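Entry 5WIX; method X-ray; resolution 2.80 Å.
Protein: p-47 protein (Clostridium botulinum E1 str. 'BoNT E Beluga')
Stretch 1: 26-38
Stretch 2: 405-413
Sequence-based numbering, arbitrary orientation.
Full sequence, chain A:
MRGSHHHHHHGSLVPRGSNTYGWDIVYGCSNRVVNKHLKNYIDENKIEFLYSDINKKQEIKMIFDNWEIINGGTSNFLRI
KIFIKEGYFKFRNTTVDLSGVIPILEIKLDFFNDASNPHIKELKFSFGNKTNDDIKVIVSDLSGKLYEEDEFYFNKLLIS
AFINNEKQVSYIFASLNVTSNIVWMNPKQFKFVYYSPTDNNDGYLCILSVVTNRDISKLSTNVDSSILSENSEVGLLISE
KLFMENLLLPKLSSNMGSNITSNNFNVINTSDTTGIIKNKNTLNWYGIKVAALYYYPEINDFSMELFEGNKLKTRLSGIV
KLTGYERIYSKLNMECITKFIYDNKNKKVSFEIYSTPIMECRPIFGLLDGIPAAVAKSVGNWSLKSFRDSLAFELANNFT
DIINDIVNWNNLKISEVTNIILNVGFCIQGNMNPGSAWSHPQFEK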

ATOM      1  N   VAL A  26      -2.953  -0.358  -1.689  1.00 88.48           N
ATOM      2  CA  VAL A  26      -3.917   0.606  -1.173  1.00 77.31           C
ATOM      3  C   VAL A  26      -3.163   1.661  -0.376  1.00 67.25           C
ATOM      4  O   VAL A  26      -2.329   1.307   0.465  1.00 77.87           O
ATOM      5  CB  VAL A  26      -4.978  -0.086  -0.297  1.00 70.04           C
ATOM      6  CG1 VAL A  26      -6.009   0.910   0.214  1.00 59.74           C
ATOM      7  CG2 VAL A  26      -5.643  -1.212  -1.072  1.00 62.01           C
ATOM      8  N   TYR A  27      -3.420   2.942  -0.660  1.00 68.48           N
ATOM      9  CA  TYR A  27      -2.851   4.049   0.132  1.00 90.09           C
ATOM     10  C   TYR A  27      -3.919   4.736   0.975  1.00 92.23           C
ATOM     11  O   TYR A  27      -5.083   4.762   0.579  1.00 71.34           O
ATOM     12  CB  TYR A  27      -2.182   5.083  -0.767  1.00 83.63           C
ATOM     13  CG  TYR A  27      -1.291   4.470  -1.811  1.00 90.05           C
ATOM     14  CD1 TYR A  27       0.060   4.263  -1.571  1.00 85.93           C
ATOM     15  CD2 TYR A  27      -1.806   4.091  -3.025  1.00 79.66           C
ATOM     16  CE1 TYR A  27       0.886   3.698  -2.520  1.00 85.05           C
ATOM     17  CE2 TYR A  27      -1.020   3.527  -3.984  1.00 79.35           C
ATOM     18  CZ  TYR A  27       0.341   3.328  -3.740  1.00 90.36           C
ATOM     19  OH  TYR A  27       1.138   2.753  -4.719  1.00 67.26           O
ATOM     20  N   GLY A  28      -3.519   5.313   2.108  1.00 90.10           N
ATOM     21  CA  GLY A  28      -4.469   5.971   2.995  1.00 93.31           C
ATOM     22  C   GLY A  28      -3.920   7.111   3.842  1.00101.07           C
ATOM     23  O   GLY A  28      -2.749   7.107   4.241  1.00115.30           O
ATOM     24  N   CYS A  29      -4.774   8.097   4.120  1.00 83.22           N
ATOM     25  CA  CYS A  29      -4.382   9.256   4.933  1.00 82.17           C
ATOM     26  C   CYS A  29      -5.472   9.755   5.913  1.00 83.60           C
ATOM     27  O   CYS A  29      -6.670   9.746   5.618  1.00 70.87           O
ATOM     28  CB  CYS A  29      -3.950  10.414   4.020  1.00 69.64           C
ATOM     29  SG  CYS A  29      -3.198  11.827   4.897  1.00 83.31           S
ATOM     30  N   SER A  30      -5.021  10.201   7.080  1.00 85.02           N
ATOM     31  CA  SER A  30      -5.891  10.747   8.112  1.00 84.98           C
ATOM     32  C   SER A  30      -6.536  12.034   7.638  1.00 95.84           C
ATOM     33  O   SER A  30      -5.861  12.909   7.086  1.00 95.51           O
ATOM     34  CB  SER A  30      -5.093  11.001   9.399  1.00 92.90           C
ATOM     35  OG  SER A  30      -5.867  11.616  10.417  1.00 97.52           O
ATOM     36  N   ASN A  31      -7.842  12.165   7.861  1.00 96.13           N
ATOM     37  CA  ASN A  31      -8.496  13.440   7.587  1.00102.49           C
ATOM     38  C   ASN A  31      -7.931  14.493   8.537  1.00 87.85           C
ATOM     39  O   ASN A  31      -7.803  15.661   8.168  1.00 90.37           O
ATOM     40  CB  ASN A  31     -10.029  13.346   7.712  1.00108.33           C
ATOM     41  CG  ASN A  31     -10.503  13.345   9.151  1.00124.67           C
ATOM     42  OD1 ASN A  31      -9.873  12.754  10.035  1.00131.46           O
ATOM     43  ND2 ASN A  31     -11.615  14.021   9.398  1.00131.90           N
ATOM     44  N   ARG A  32      -7.557  14.063   9.743  1.00 75.01           N
ATOM     45  CA  ARG A  32      -6.993  14.977  10.729  1.00 86.40           C
ATOM     46  C   ARG A  32      -5.753  15.652  10.144  1.00100.98           C
ATOM     47  O   ARG A  32      -5.442  16.796  10.477  1.00105.87           O
ATOM     48  CB  ARG A  32      -6.664  14.250  12.047  1.00 87.80           C
ATOM     49  CG  ARG A  32      -7.862  13.575  12.745  1.00 99.08           C
ATOM     50  CD  ARG A  32      -7.674  13.433  14.270  1.00111.78           C
ATOM     51  NE  ARG A  32      -6.452  12.711  14.634  1.00133.23           N
ATOM     52  CZ  ARG A  32      -6.387  11.405  14.892  1.00133.86           C
ATOM     53  NH1 ARG A  32      -7.484  10.657  14.831  1.00119.16           N
ATOM     54  NH2 ARG A  32      -5.222  10.846  15.214  1.00130.86           N
ATOM     55  N   VAL A  33      -5.083  14.944   9.235  1.00105.13           N
ATOM     56  CA  VAL A  33      -3.882  15.439   8.564  1.00109.78           C
ATOM     57  C   VAL A  33      -4.175  16.454   7.459  1.00101.08           C
ATOM     58  O   VAL A  33      -3.688  17.592   7.498  1.00 99.39           O
ATOM     59  CB  VAL A  33      -3.077  14.268   7.966  1.00106.84           C
ATOM     60  CG1 VAL A  33      -1.973  14.775   7.035  1.00 96.53           C
ATOM     61  CG2 VAL A  33      -2.499  13.429   9.087  1.00107.31           C
ATOM     62  N   VAL A  34      -4.963  16.041   6.475  1.00 93.74           N
ATOM     63  CA  VAL A  34      -5.253  16.908   5.341  1.00104.18           C
ATOM     64  C   VAL A  34      -6.054  18.159   5.727  1.00115.23           C
ATOM     65  O   VAL A  34      -5.800  19.236   5.187  1.00129.86           O
ATOM     66  CB  VAL A  34      -6.001  16.133   4.253  1.00101.56           C
ATOM     67  CG1 VAL A  34      -7.091  15.312   4.883  1.00100.93           C
ATOM     68  CG2 VAL A  34      -6.557  17.085   3.181  1.00101.95           C
ATOM     69  N   ASN A  35      -6.993  18.024   6.668  1.00106.89           N
ATOM     70  CA  ASN A  35      -7.797  19.162   7.138  1.00109.18           C
ATOM     71  C   ASN A  35      -6.933  20.356   7.489  1.00116.88           C
ATOM     72  O   ASN A  35      -7.306  21.508   7.241  1.00133.01           O
ATOM     73  CB  ASN A  35      -8.632  18.790   8.368  1.00 99.25           C
ATOM     74  CG  ASN A  35      -9.943  18.121   8.014  1.00 90.84           C
ATOM     75  OD1 ASN A  35     -10.473  18.275   6.902  1.00 78.50           O
ATOM     76  ND2 ASN A  35     -10.483  17.366   8.970  1.00 84.41           N
ATOM     77  N   LYS A  36      -5.777  20.054   8.071  1.00104.60           N
ATOM     78  CA  LYS A  36      -4.848  21.062   8.556  1.00125.14           C
ATOM     79  C   LYS A  36      -4.069  21.739   7.420  1.00119.83           C
ATOM     80  O   LYS A  36      -3.853  22.957   7.444  1.00120.26           O
ATOM     81  CB  LYS A  36      -3.896  20.424   9.574  1.00139.45           C
ATOM     82  CG  LYS A  36      -4.616  19.880  10.821  1.00152.44           C
ATOM     83  CD  LYS A  36      -3.635  19.397  11.895  1.00155.97           C
ATOM     84  CE  LYS A  36      -4.356  19.000  13.183  1.00154.82           C
ATOM     85  NZ  LYS A  36      -3.408  18.511  14.229  1.00151.29           N
ATOM     86  N   HIS A  37      -3.657  20.962   6.422  1.00110.67           N
ATOM     87  CA  HIS A  37      -3.029  21.548   5.238  1.00117.11           C
ATOM     88  C   HIS A  37      -4.066  22.253   4.379  1.00118.17           C
ATOM     89  O   HIS A  37      -3.749  23.148   3.595  1.00117.30           O
ATOM     90  CB  HIS A  37      -2.290  20.482   4.432  1.00112.67           C
ATOM     91  CG  HIS A  37      -0.979  20.106   5.033  1.00111.20           C
ATOM     92  ND1 HIS A  37      -0.641  18.803   5.347  1.00117.71           N
ATOM     93  CD2 HIS A  37       0.077  20.866   5.414  1.00102.17           C
ATOM     94  CE1 HIS A  37       0.559  18.777   5.886  1.00117.01           C
ATOM     95  NE2 HIS A  37       1.023  20.018   5.936  1.00117.73           N
ATOM     96  N   LEU A  38      -5.315  21.840   4.544  1.00116.75           N
ATOM     97  CA  LEU A  38      -6.417  22.502   3.886  1.00102.92           C
ATOM     98  C   LEU A  38      -6.619  23.876   4.507  1.00105.27           C
ATOM     99  O   LEU A  38      -6.825  24.858   3.795  1.00106.90           O
ATOM    100  CB  LEU A  38      -7.685  21.663   3.994  1.00 97.29           C
ATOM    101  CG  LEU A  38      -8.795  22.093   3.042  1.00103.60           C
ATOM    102  CD1 LEU A  38      -8.190  22.479   1.700  1.00105.01           C
ATOM    103  CD2 LEU A  38      -9.823  20.973   2.873  1.00 94.55           C
ATOM    104  N   ASP A 405       6.957   6.733  -2.561  1.00 88.16           N
ATOM    105  CA  ASP A 405       7.262   6.509  -3.980  1.00103.06           C
ATOM    106  C   ASP A 405       6.110   6.887  -4.898  1.00 90.06           C
ATOM    107  O   ASP A 405       6.268   7.683  -5.829  1.00 97.85           O
ATOM    108  CB  ASP A 405       7.655   5.042  -4.211  1.00109.73           C
ATOM    109  CG  ASP A 405       8.227   4.789  -5.602  1.00107.13           C
ATOM    110  OD1 ASP A 405       9.370   5.221  -5.867  1.00120.40           O
ATOM    111  OD2 ASP A 405       7.550   4.131  -6.420  1.00100.94           O
ATOM    112  N   ILE A 406       4.950   6.309  -4.637  1.00 79.02           N
ATOM    113  CA  ILE A 406       3.805   6.561  -5.500  1.00 93.83           C
ATOM    114  C   ILE A 406       2.902   7.710  -4.996  1.00 99.41           C
ATOM    115  O   ILE A 406       2.800   8.758  -5.652  1.00 97.62           O
ATOM    116  CB  ILE A 406       2.988   5.287  -5.677  1.00 78.64           C
ATOM    117  CG1 ILE A 406       3.909   4.190  -6.184  1.00 85.77           C
ATOM    118  CG2 ILE A 406       1.890   5.518  -6.669  1.00 71.90           C
ATOM    119  CD1 ILE A 406       4.599   4.567  -7.466  1.00 94.40           C
ATOM    120  N   VAL A 407       2.265   7.535  -3.840  1.00 71.75           N
ATOM    121  CA  VAL A 407       1.381   8.581  -3.346  1.00 92.53           C
ATOM    122  C   VAL A 407       2.000   9.394  -2.228  1.00 91.45           C
ATOM    123  O   VAL A 407       2.347   8.855  -1.176  1.00 90.39           O
ATOM    124  CB  VAL A 407       0.046   8.023  -2.837  1.00 86.15           C
ATOM    125  CG1 VAL A 407      -0.778   9.137  -2.267  1.00 75.22           C
ATOM    126  CG2 VAL A 407      -0.717   7.342  -3.957  1.00 80.13           C
ATOM    127  N   ASN A 408       2.137  10.693  -2.480  1.00107.02           N
ATOM    128  CA  ASN A 408       2.481  11.660  -1.447  1.00114.50           C
ATOM    129  C   ASN A 408       1.262  12.489  -1.150  1.00109.95           C
ATOM    130  O   ASN A 408       0.819  13.274  -1.988  1.00108.26           O
ATOM    131  CB  ASN A 408       3.629  12.571  -1.884  1.00121.71           C
ATOM    132  CG  ASN A 408       4.829  11.803  -2.366  1.00122.25           C
ATOM    133  OD1 ASN A 408       5.613  11.293  -1.568  1.00133.85           O
ATOM    134  ND2 ASN A 408       4.981  11.714  -3.680  1.00114.98           N
ATOM    135  N   TRP A 409       0.700  12.313   0.035  1.00113.41           N
ATOM    136  CA  TRP A 409      -0.495  13.065   0.401  1.00107.62           C
ATOM    137  C   TRP A 409      -0.173  14.529   0.652  1.00105.88           C
ATOM    138  O   TRP A 409       0.746  14.853   1.413  1.00101.06           O
ATOM    139  CB  TRP A 409      -1.152  12.465   1.635  1.00 80.43           C
ATOM    140  CG  TRP A 409      -1.619  11.082   1.424  1.00 81.20           C
ATOM    141  CD1 TRP A 409      -0.992   9.935   1.817  1.00 85.40           C
ATOM    142  CD2 TRP A 409      -2.820  10.677   0.759  1.00 85.67           C
ATOM    143  NE1 TRP A 409      -1.731   8.842   1.443  1.00 91.70           N
ATOM    144  CE2 TRP A 409      -2.856   9.267   0.793  1.00 76.11           C
ATOM    145  CE3 TRP A 409      -3.877  11.366   0.153  1.00 92.60           C
ATOM    146  CZ2 TRP A 409      -3.902   8.536   0.239  1.00 89.02           C
ATOM    147  CZ3 TRP A 409      -4.910  10.639  -0.403  1.00 96.21           C
ATOM    148  CH2 TRP A 409      -4.919   9.239  -0.355  1.00 94.53           C
ATOM    149  N   ASN A 410      -0.943  15.401   0.002  1.00104.28           N
ATOM    150  CA  ASN A 410      -0.771  16.849   0.103  1.00115.22           C
ATOM    151  C   ASN A 410       0.563  17.304  -0.455  1.00121.10           C
ATOM    152  O   ASN A 410       1.133  18.284   0.029  1.00125.32           O
ATOM    153  CB  ASN A 410      -0.898  17.317   1.554  1.00124.72           C
ATOM    154  CG  ASN A 410      -2.201  16.892   2.189  1.00132.05           C
ATOM    155  OD1 ASN A 410      -3.252  17.488   1.934  1.00143.87           O
ATOM    156  ND2 ASN A 410      -2.142  15.865   3.035  1.00118.59           N
ATOM    157  N   ASN A 411       1.049  16.592  -1.470  1.00117.28           N
ATOM    158  CA  ASN A 411       2.309  16.934  -2.116  1.00117.00           C
ATOM    159  C   ASN A 411       3.455  16.979  -1.115  1.00115.26           C
ATOM    160  O   ASN A 411       4.293  17.879  -1.157  1.00113.16           O
ATOM    161  CB  ASN A 411       2.190  18.279  -2.837  1.00122.76           C
ATOM    162  CG  ASN A 411       2.332  18.152  -4.333  1.00132.71           C
ATOM    163  OD1 ASN A 411       2.482  17.053  -4.860  1.00128.02           O
ATOM    164  ND2 ASN A 411       2.282  19.283  -5.031  1.00142.12           N
ATOM    165  N   LEU A 412       3.481  16.018  -0.201  1.00113.10           N
ATOM    166  CA  LEU A 412       4.508  16.008   0.827  1.00111.72           C
ATOM    167  C   LEU A 412       5.075  14.614   1.084  1.00114.15           C
ATOM    168  O   LEU A 412       4.370  13.604   0.975  1.00110.95           O
ATOM    169  CB  LEU A 412       3.957  16.592   2.126  1.00102.19           C
ATOM    170  CG  LEU A 412       3.508  18.055   2.096  1.00110.52           C
ATOM    171  CD1 LEU A 412       2.645  18.350   3.300  1.00109.68           C
ATOM    172  CD2 LEU A 412       4.695  19.016   2.032  1.00103.47           C
ATOM    173  N   LYS A 413       6.360  14.576   1.426  1.00108.27           N
ATOM    174  CA  LYS A 413       7.004  13.332   1.823  1.00104.90           C
ATOM    175  C   LYS A 413       6.750  13.059   3.303  1.00 94.52           C
ATOM    176  O   LYS A 413       6.454  13.974   4.085  1.00 97.73           O
ATOM    177  CB  LYS A 413       8.521  13.370   1.564  1.00118.31           C
ATOM    178  CG  LYS A 413       8.979  13.895   0.194  1.00121.66           C
ATOM    179  CD  LYS A 413       8.683  12.932  -0.956  1.00117.97           C
ATOM    180  CE  LYS A 413       9.177  13.504  -2.289  1.00111.36           C
ATOM    181  NZ  LYS A 413       8.539  12.872  -3.486  1.00104.29           N
TER

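One part of the contact lies between strand 26-30 and strand 407-409, nearly parallel at 8° and 8.5 Å apart; the other joins helix 31-38 to Asn 410 and Leu 412. At that distance the strands do not pair as neighbours in one sheet; the space between them is filled by residues whose CA-to-CB bonds point toward the other stretch, with Tyr 27 level with Val 407 and Cys 29 level with Trp 409.

The dominant theme is a CH group over an aromatic face, and it occurs three times. Val 407 CG2 sits 3.6 Å from the centroid of the Tyr 27 ring, 16° off its normal. Cys 29 CB lies 3.4 Å from the centroid of the five-membered ring of Trp 409, almost on the normal, and Cys 29 SG lies over the same face at 4.3 Å from that centroid. Leu 412 CD1 covers the His 37 ring, 3.7 Å from its centroid. Rings are thus supplied by both stretches, each faced by a small or branched side chain from the other.

Apolar packing adds to these contacts. Tyr 27 CB, rather than the ring, meets Trp 409 CZ2 at 4.0 Å, and Tyr 27 CZ approaches Ile 406 CB at 3.8 Å.

Polar side chains join by packing: Asn 410, within the type II turn from Asn 408 to Asn 411, reaches the first helical turns, and its OD1, hydrogen-bonded elsewhere in the structure, lies 3.6 Å from Val 34 CG2. Gly 28, between the two inward-pointing residues, leaves its carbonyl near the indole, with Gly 28 O 3.4 Å from Trp 409 NE1. Ser 30 caps that helix through a weak bond, Arg 32 N to Ser 30 OG at 3.0 Å. The geometry shows packing and CH-to-ring contacts, with no clear hydrogen bond between the stretches.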